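Local coordinates for protein carbohydrate kinase, FGGY (PDB 3IFR) that probably phosphorylates D-xylulose as a bacterial xylulose kinase of the FGGY carbohydrate kinase family, at residues R283-Y288 / A296-M301. Numbering follows the deposited sequence.
Sequences RLYLDY and APNGCM
ND2 of N298 is gripped by two oxygens, one from each segment. OD1 of D287 accepts at 3.0 Å on its anti side, a bent bond, the carboxylate and amide planes 47° apart, while O of A296, two residues back, takes the other, nearly straight N-H in the plane of the amide, 3.1 Å from ND2. CG of N298 sits between its own backbone N and carbonyl carbon (chi1 59°). With both hydrogens engaged, the amide is fixed in rotation, and its OD1 is brought to the edge of the Y285 ring, in plane, 3.4 Å from CD2. An alanine at N298 would probably leave D287 OD1 and A296 O without this donor, in the first case in a carboxylate whose other oxygen, OD2, already lies close to the like-charged E184, and take away the amide at the Y285 ring edge. A bound phosphate ion, probably from the crystallisation liquor, also lies beside the N298 side chain. The backbones pair antiparallel: Y285 N to N298 O and N298 N to Y285 O, both 2.8 Å, make a single hydrogen-bonded pair. A296 N also bonds to D287 O. Strand 298-301 is the outermost strand of the six-stranded mixed sheet in the C-terminal domain of this FGGY-family kinase, which has the actin-like ATPase fold, and segment 283-288 flanks it on the side not paired with strand 269-273. The Y285 ring also meets the next two residues, CE2 lying 3.8 Å from G299 CA and OH 3.9 Å from C300 CB. CD1 of L286 lies 3.8 Å from P297 CG, the two side chains side by side. L284 sets CD2 near G299 CA and packs on H390 and L394 of helix 372-397.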
loop_
_atom_site.group_PDB
_atom_site.type_symbol
_atom_site.label_atom_id
_atom_site.label_comp_id
_atom_site.label_asym_id
_atom_site.label_seq_id
_atom_site.Cartn_x
_atom_site.Cartn_y
_atom_site.Cartn_z
ATOM N N ARG A 283 1.028 -13.113 -9.684
ATOM C CA ARG A 283 0.155 -12.055 -10.181
ATOM C C ARG A 283 -0.108 -10.982 -9.119
ATOM O O ARG A 283 -0.468 -9.847 -9.441
ATOM C CB ARG A 283 -1.155 -12.696 -10.689
ATOM C CG ARG A 283 -0.947 -13.633 -11.886
ATOM C CD ARG A 283 -2.168 -14.502 -12.236
ATOM N NE ARG A 283 -2.169 -15.745 -11.475
ATOM C CZ ARG A 283 -3.150 -16.651 -11.481
ATOM N NH1 ARG A 283 -3.033 -17.745 -10.746
ATOM N NH2 ARG A 283 -4.248 -16.481 -12.214
ATOM N N LEU A 284 0.130 -11.357 -7.865
ATOM C CA LEU A 284 -0.365 -10.653 -6.685
ATOM C C LEU A 284 0.691 -10.831 -5.608
ATOM O O LEU A 284 1.264 -11.922 -5.493
ATOM C CB LEU A 284 -1.647 -11.326 -6.205
ATOM C CG LEU A 284 -2.860 -11.082 -7.103
ATOM C CD1 LEU A 284 -4.038 -11.927 -6.654
ATOM C CD2 LEU A 284 -3.240 -9.603 -7.119
ATOM N N TYR A 285 0.972 -9.796 -4.826
ATOM C CA TYR A 285 1.987 -9.918 -3.770
ATOM C C TYR A 285 1.356 -10.292 -2.426
ATOM O O TYR A 285 0.221 -9.955 -2.156
ATOM C CB TYR A 285 2.750 -8.601 -3.600
ATOM C CG TYR A 285 2.657 -7.646 -4.793
ATOM C CD1 TYR A 285 3.434 -7.845 -5.934
ATOM C CD2 TYR A 285 1.801 -6.529 -4.770
ATOM C CE1 TYR A 285 3.356 -6.967 -7.030
ATOM C CE2 TYR A 285 1.724 -5.647 -5.856
ATOM C CZ TYR A 285 2.497 -5.880 -6.982
ATOM O OH TYR A 285 2.423 -5.028 -8.067
ATOM N N LEU A 286 2.115 -10.936 -1.562
ATOM C CA LEU A 286 1.592 -11.307 -0.282
ATOM C C LEU A 286 2.142 -10.490 0.907
ATOM O O LEU A 286 3.281 -10.006 0.887
ATOM C CB LEU A 286 1.798 -12.804 -0.094
ATOM C CG LEU A 286 1.119 -13.575 1.025
ATOM C CD1 LEU A 286 -0.442 -13.562 0.990
ATOM C CD2 LEU A 286 1.657 -14.993 0.990
ATOM N N ASP A 287 1.299 -10.342 1.937
ATOM C CA ASP A 287 1.670 -9.713 3.211
ATOM C C ASP A 287 0.923 -10.468 4.289
ATOM O O ASP A 287 -0.060 -11.141 3.993
ATOM C CB ASP A 287 1.214 -8.254 3.274
ATOM C CG ASP A 287 2.181 -7.287 2.601
ATOM O OD1 ASP A 287 2.082 -7.030 1.374
ATOM O OD2 ASP A 287 3.003 -6.705 3.327
ATOM N N TYR A 288 1.360 -10.336 5.542
ATOM C CA TYR A 288 0.531 -10.765 6.649
ATOM C C TYR A 288 -0.489 -9.677 6.907
ATOM O O TYR A 288 -0.174 -8.499 6.779
ATOM C CB TYR A 288 1.355 -10.968 7.901
ATOM C CG TYR A 288 2.318 -12.131 7.794
ATOM C CD1 TYR A 288 1.913 -13.418 8.096
ATOM C CD2 TYR A 288 3.640 -11.931 7.400
ATOM C CE1 TYR A 288 2.792 -14.480 8.002
ATOM C CE2 TYR A 288 4.526 -12.984 7.309
ATOM C CZ TYR A 288 4.095 -14.254 7.603
ATOM O OH TYR A 288 4.971 -15.290 7.501
ATOM N N ALA A 296 -2.892 -11.058 3.718
ATOM C CA ALA A 296 -3.424 -9.924 2.955
ATOM C C ALA A 296 -2.839 -9.856 1.536
ATOM O O ALA A 296 -2.067 -8.962 1.209
ATOM C CB ALA A 296 -3.194 -8.590 3.701
ATOM N N PRO A 297 -3.225 -10.807 0.674
ATOM C CA PRO A 297 -2.740 -10.717 -0.706
ATOM C C PRO A 297 -3.148 -9.365 -1.239
ATOM O O PRO A 297 -4.252 -8.937 -0.952
ATOM C CB PRO A 297 -3.538 -11.814 -1.434
ATOM C CG PRO A 297 -3.947 -12.767 -0.372
ATOM C CD PRO A 297 -4.129 -11.949 0.895
ATOM N N ASN A 298 -2.294 -8.700 -1.991
ATOM C CA ASN A 298 -2.612 -7.386 -2.529
ATOM C C ASN A 298 -2.005 -7.196 -3.909
ATOM O O ASN A 298 -1.120 -7.935 -4.337
ATOM C CB ASN A 298 -2.145 -6.229 -1.609
ATOM C CG ASN A 298 -0.651 -6.251 -1.366
ATOM O OD1 ASN A 298 0.121 -5.464 -1.956
ATOM N ND2 ASN A 298 -0.222 -7.181 -0.522
ATOM N N GLY A 299 -2.492 -6.185 -4.595
ATOM C CA GLY A 299 -2.018 -5.887 -5.916
ATOM C C GLY A 299 -2.131 -4.401 -6.120
ATOM O O GLY A 299 -2.764 -3.692 -5.367
ATOM N N CYS A 300 -1.518 -3.936 -7.188
ATOM C CA CYS A 300 -1.381 -2.532 -7.458
ATOM C C CYS A 300 -1.622 -2.393 -8.946
ATOM O O CYS A 300 -1.230 -3.261 -9.709
ATOM C CB CYS A 300 0.051 -2.131 -7.129
ATOM S SG CYS A 300 0.355 -0.391 -7.393
HETATM N N MSE A 301 -2.301 -1.348 -9.379
HETATM C CA MSE A 301 -2.230 -1.038 -10.791
HETATM C C MSE A 301 -1.620 0.320 -11.051
HETATM O O MSE A 301 -2.041 1.344 -10.497
HETATM C CB MSE A 301 -3.567 -1.121 -11.461
HETATM C CG MSE A 301 -4.066 -2.514 -11.646
HETATM SE SE MSE A 301 -5.991 -2.275 -11.436
HETATM C CE MSE A 301 -6.039 -0.442 -12.350
#